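Local coordinates for RNA-binding protein Smaug (Drosophila melanogaster, PDB 1OXJ) that binds RNA, recognising its target through a SAM domain that is joined to a helical PHAT domain, at residues L83-V94 against F115-L126. Numbering follows the deposited sequence.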
loop_
_atom_site.group_PDB
_atom_site.type_symbol
_atom_site.label_atom_id
_atom_site.label_comp_id
_atom_site.label_asym_id
_atom_site.label_seq_id
_atom_site.Cartn_x
_atom_site.Cartn_y
_atom_site.Cartn_z
ATOM N N LEU A 83 -9.354 13.098 -6.277
ATOM C CA LEU A 83 -7.970 12.776 -5.957
ATOM C C LEU A 83 -7.789 12.588 -4.462
ATOM O O LEU A 83 -7.024 11.718 -4.028
ATOM C CB LEU A 83 -7.029 13.874 -6.445
ATOM C CG LEU A 83 -6.835 13.959 -7.955
ATOM C CD1 LEU A 83 -5.844 15.072 -8.273
ATOM C CD2 LEU A 83 -6.325 12.618 -8.473
ATOM N N SER A 84 -8.485 13.398 -3.668
ATOM C CA SER A 84 -8.367 13.279 -2.218
ATOM C C SER A 84 -8.771 11.870 -1.796
ATOM O O SER A 84 -8.142 11.276 -0.924
ATOM C CB SER A 84 -9.246 14.319 -1.504
ATOM O OG SER A 84 -10.622 14.085 -1.737
ATOM N N THR A 85 -9.807 11.329 -2.427
ATOM C CA THR A 85 -10.265 9.982 -2.098
ATOM C C THR A 85 -9.231 8.936 -2.496
ATOM O O THR A 85 -8.909 8.038 -1.711
ATOM C CB THR A 85 -11.597 9.640 -2.819
ATOM O OG1 THR A 85 -12.627 10.533 -2.367
ATOM C CG2 THR A 85 -12.001 8.189 -2.534
ATOM N N ALA A 86 -8.719 9.053 -3.715
ATOM C CA ALA A 86 -7.721 8.110 -4.216
ATOM C C ALA A 86 -6.482 8.106 -3.321
ATOM O O ALA A 86 -5.916 7.048 -3.030
ATOM C CB ALA A 86 -7.328 8.471 -5.652
ATOM N N VAL A 87 -6.064 9.284 -2.865
ATOM C CA VAL A 87 -4.880 9.351 -2.021
ATOM C C VAL A 87 -5.155 8.760 -0.637
ATOM O O VAL A 87 -4.257 8.198 -0.001
ATOM C CB VAL A 87 -4.360 10.809 -1.921
ATOM C CG1 VAL A 87 -3.230 10.898 -0.919
ATOM C CG2 VAL A 87 -3.867 11.263 -3.294
ATOM N N GLU A 88 -6.401 8.859 -0.178
ATOM C CA GLU A 88 -6.764 8.300 1.121
ATOM C C GLU A 88 -6.661 6.774 1.020
ATOM O O GLU A 88 -6.119 6.114 1.914
ATOM C CB GLU A 88 -8.185 8.706 1.502
ATOM C CG GLU A 88 -8.571 8.328 2.925
ATOM C CD GLU A 88 -10.009 8.679 3.258
ATOM O OE1 GLU A 88 -10.425 9.832 2.995
ATOM O OE2 GLU A 88 -10.721 7.801 3.791
ATOM N N GLU A 89 -7.184 6.216 -0.067
ATOM C CA GLU A 89 -7.103 4.769 -0.278
ATOM C C GLU A 89 -5.634 4.333 -0.292
ATOM O O GLU A 89 -5.256 3.385 0.396
ATOM C CB GLU A 89 -7.748 4.374 -1.611
ATOM C CG GLU A 89 -9.266 4.550 -1.676
ATOM C CD GLU A 89 -10.016 3.526 -0.844
ATOM O OE1 GLU A 89 -11.261 3.559 -0.848
ATOM O OE2 GLU A 89 -9.372 2.684 -0.185
ATOM N N LEU A 90 -4.807 5.024 -1.075
ATOM C CA LEU A 90 -3.392 4.670 -1.166
ATOM C C LEU A 90 -2.703 4.676 0.190
ATOM O O LEU A 90 -1.835 3.847 0.462
ATOM C CB LEU A 90 -2.650 5.613 -2.118
ATOM C CG LEU A 90 -3.067 5.562 -3.591
ATOM C CD1 LEU A 90 -2.300 6.625 -4.364
ATOM C CD2 LEU A 90 -2.800 4.169 -4.177
ATOM N N THR A 91 -3.102 5.611 1.042
ATOM C CA THR A 91 -2.523 5.739 2.375
ATOM C C THR A 91 -2.595 4.440 3.175
ATOM O O THR A 91 -1.688 4.124 3.957
ATOM C CB THR A 91 -3.240 6.851 3.159
ATOM O OG1 THR A 91 -2.896 8.122 2.585
ATOM C CG2 THR A 91 -2.851 6.816 4.625
ATOM N N ASN A 92 -3.671 3.686 2.969
ATOM C CA ASN A 92 -3.867 2.438 3.691
ATOM C C ASN A 92 -3.264 1.231 2.994
ATOM O O ASN A 92 -3.457 0.098 3.429
ATOM C CB ASN A 92 -5.360 2.208 3.921
ATOM C CG ASN A 92 -5.988 3.316 4.739
ATOM O OD1 ASN A 92 -5.483 3.669 5.803
ATOM N ND2 ASN A 92 -7.092 3.870 4.251
ATOM N N ILE A 93 -2.522 1.471 1.921
ATOM C CA ILE A 93 -1.906 0.371 1.185
ATOM C C ILE A 93 -0.385 0.514 1.108
ATOM O O ILE A 93 0.350 -0.478 1.120
ATOM C CB ILE A 93 -2.479 0.300 -0.256
ATOM C CG1 ILE A 93 -3.964 -0.078 -0.202
ATOM C CG2 ILE A 93 -1.697 -0.708 -1.099
ATOM C CD1 ILE A 93 -4.619 -0.154 -1.573
ATOM N N VAL A 94 0.079 1.755 1.069
ATOM C CA VAL A 94 1.507 2.027 0.923
ATOM C C VAL A 94 2.448 1.339 1.920
ATOM O O VAL A 94 3.580 0.988 1.565
ATOM C CB VAL A 94 1.772 3.544 0.929
ATOM C CG1 VAL A 94 1.517 4.123 2.323
ATOM C CG2 VAL A 94 3.186 3.820 0.427
ATOM N N PHE A 115 -0.209 -0.762 -7.721
ATOM C CA PHE A 115 0.021 0.410 -6.882
ATOM C C PHE A 115 0.768 1.486 -7.664
ATOM O O PHE A 115 0.404 2.665 -7.626
ATOM C CB PHE A 115 0.826 0.019 -5.639
ATOM C CG PHE A 115 0.939 1.119 -4.624
ATOM C CD1 PHE A 115 -0.033 1.277 -3.649
ATOM C CD2 PHE A 115 2.014 2.001 -4.653
ATOM C CE1 PHE A 115 0.061 2.307 -2.696
ATOM C CE2 PHE A 115 2.122 3.035 -3.712
ATOM C CZ PHE A 115 1.139 3.182 -2.731
ATOM N N LEU A 116 1.819 1.087 -8.373
ATOM C CA LEU A 116 2.585 2.036 -9.164
ATOM C C LEU A 116 1.757 2.583 -10.325
ATOM O O LEU A 116 1.927 3.735 -10.730
ATOM C CB LEU A 116 3.867 1.386 -9.685
ATOM C CG LEU A 116 4.967 1.133 -8.650
ATOM C CD1 LEU A 116 6.127 0.448 -9.330
ATOM C CD2 LEU A 116 5.418 2.456 -8.021
ATOM N N LYS A 117 0.854 1.761 -10.854
ATOM C CA LYS A 117 -0.008 2.200 -11.955
ATOM C C LYS A 117 -0.927 3.317 -11.464
ATOM O O LYS A 117 -1.107 4.328 -12.146
ATOM C CB LYS A 117 -0.867 1.037 -12.483
ATOM C CG LYS A 117 -0.235 0.235 -13.619
ATOM C CD LYS A 117 -1.225 -0.798 -14.169
ATOM C CE LYS A 117 -0.704 -1.477 -15.429
ATOM N NZ LYS A 117 0.477 -2.341 -15.156
ATOM N N VAL A 118 -1.510 3.126 -10.284
ATOM C CA VAL A 118 -2.400 4.118 -9.703
ATOM C C VAL A 118 -1.630 5.401 -9.399
ATOM O O VAL A 118 -2.143 6.504 -9.608
ATOM C CB VAL A 118 -3.055 3.592 -8.415
ATOM C CG1 VAL A 118 -3.736 4.738 -7.672
ATOM C CG2 VAL A 118 -4.072 2.505 -8.760
ATOM N N ILE A 119 -0.396 5.264 -8.917
ATOM C CA ILE A 119 0.413 6.445 -8.632
ATOM C C ILE A 119 0.587 7.266 -9.908
ATOM O O ILE A 119 0.503 8.496 -9.876
ATOM C CB ILE A 119 1.814 6.071 -8.077
ATOM C CG1 ILE A 119 1.691 5.508 -6.657
ATOM C CG2 ILE A 119 2.715 7.302 -8.068
ATOM C CD1 ILE A 119 1.138 6.508 -5.632
ATOM N N ASP A 120 0.816 6.596 -11.035
ATOM C CA ASP A 120 0.984 7.305 -12.309
ATOM C C ASP A 120 -0.286 8.057 -12.693
ATOM O O ASP A 120 -0.233 9.220 -13.107
ATOM C CB ASP A 120 1.349 6.336 -13.443
ATOM C CG ASP A 120 2.770 5.809 -13.334
ATOM O OD1 ASP A 120 3.625 6.509 -12.758
ATOM O OD2 ASP A 120 3.035 4.699 -13.845
ATOM N N ILE A 121 -1.429 7.390 -12.559
ATOM C CA ILE A 121 -2.711 8.008 -12.885
ATOM C C ILE A 121 -2.975 9.197 -11.960
ATOM O O ILE A 121 -3.382 10.264 -12.419
ATOM C CB ILE A 121 -3.861 7.003 -12.745
ATOM C CG1 ILE A 121 -3.653 5.846 -13.726
ATOM C CG2 ILE A 121 -5.195 7.695 -12.990
ATOM C CD1 ILE A 121 -4.671 4.746 -13.605
ATOM N N VAL A 122 -2.734 9.011 -10.663
ATOM C CA VAL A 122 -2.942 10.074 -9.683
ATOM C C VAL A 122 -2.070 11.291 -9.977
ATOM O O VAL A 122 -2.575 12.405 -10.118
ATOM C CB VAL A 122 -2.639 9.582 -8.240
ATOM C CG1 VAL A 122 -2.581 10.770 -7.272
ATOM C CG2 VAL A 122 -3.714 8.616 -7.789
ATOM N N THR A 123 -0.760 11.086 -10.069
ATOM C CA THR A 123 0.139 12.204 -10.330
ATOM C C THR A 123 -0.155 12.853 -11.679
ATOM O O THR A 123 0.066 14.052 -11.857
ATOM C CB THR A 123 1.616 11.758 -10.270
ATOM O OG1 THR A 123 1.862 10.761 -11.266
ATOM C CG2 THR A 123 1.935 11.180 -8.895
ATOM N N ASN A 124 -0.667 12.070 -12.625
ATOM C CA ASN A 124 -1.000 12.603 -13.945
ATOM C C ASN A 124 -2.297 13.407 -13.915
ATOM O O ASN A 124 -2.403 14.454 -14.554
ATOM C CB ASN A 124 -1.129 11.473 -14.968
ATOM C CG ASN A 124 0.220 10.916 -15.398
ATOM O OD1 ASN A 124 0.289 9.965 -16.181
ATOM N ND2 ASN A 124 1.302 11.509 -14.893
ATOM N N THR A 125 -3.288 12.901 -13.186
ATOM C CA THR A 125 -4.569 13.578 -13.062
ATOM C C THR A 125 -4.329 14.895 -12.341
ATOM O O THR A 125 -4.931 15.925 -12.662
ATOM C CB THR A 125 -5.561 12.731 -12.246
ATOM O OG1 THR A 125 -5.936 11.578 -13.008
ATOM C CG2 THR A 125 -6.806 13.537 -11.896
ATOM N N LEU A 126 -3.433 14.837 -11.365
ATOM C CA LEU A 126 -3.060 15.986 -10.558
ATOM C C LEU A 126 -2.540 17.118 -11.431
ATOM O O LEU A 126 -3.136 18.195 -11.495
ATOM C CB LEU A 126 -1.978 15.573 -9.559
ATOM C CG LEU A 126 -1.506 16.599 -8.531
ATOM C CD1 LEU A 126 -2.658 16.971 -7.612
ATOM C CD2 LEU A 126 -0.357 16.009 -7.724
#
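L83 meets T125 and L126 at one end of a near-antiparallel helix pair and L90 meets F115 toward the other, the axes of 83-91 and 115-126 crossing at -152° and approaching to 10.7 Å. L90 is a knob in a hole formed by F115, V118, I119 and V122. Its two methyls divide the work: CD1 abuts I119 CD1 at 3.7 Å, while CD2 lies between V118 CG1 and F115 CE1. The return knob is V122, whose methyls fit among L83, A86, V87 and L90, with V122 CG2 4.2 Å from A86 CB. At the far end the L83 and T125 side chains slide past each other in opposite directions, L83 CD2 3.6 Å from T125 CG2, while those of L83 and L126 cross at about a right angle, L83 CD1 lying against L126 CA and CD1. T125 OG1 bonds back to I121 O (2.9 Å), above the carbonyl plane, and the T125 methyl is left to meet L83. With CG anti to the backbone N (chi1 -172°), F115 carries its ring to I93 and V94, which both meet it obliquely, CD1 3.6 Å from I93 CG2 and CZ 3.7 Å from V94 CB. L90 O, which accepts from both I93 N and V94 N, lies in the ring plane at its edge. An alanine in place of F115 would probably leave I93 and V94 without their aromatic partner and remove one wall of the hole that holds L90. Helix 49-77 packs against A86 and V122, helix 136-150 against V87 and F115, and helix 159-170 against I119 and L126, around a buried antiparallel knobs-into-holes helix pair within the all-helical PHAT domain.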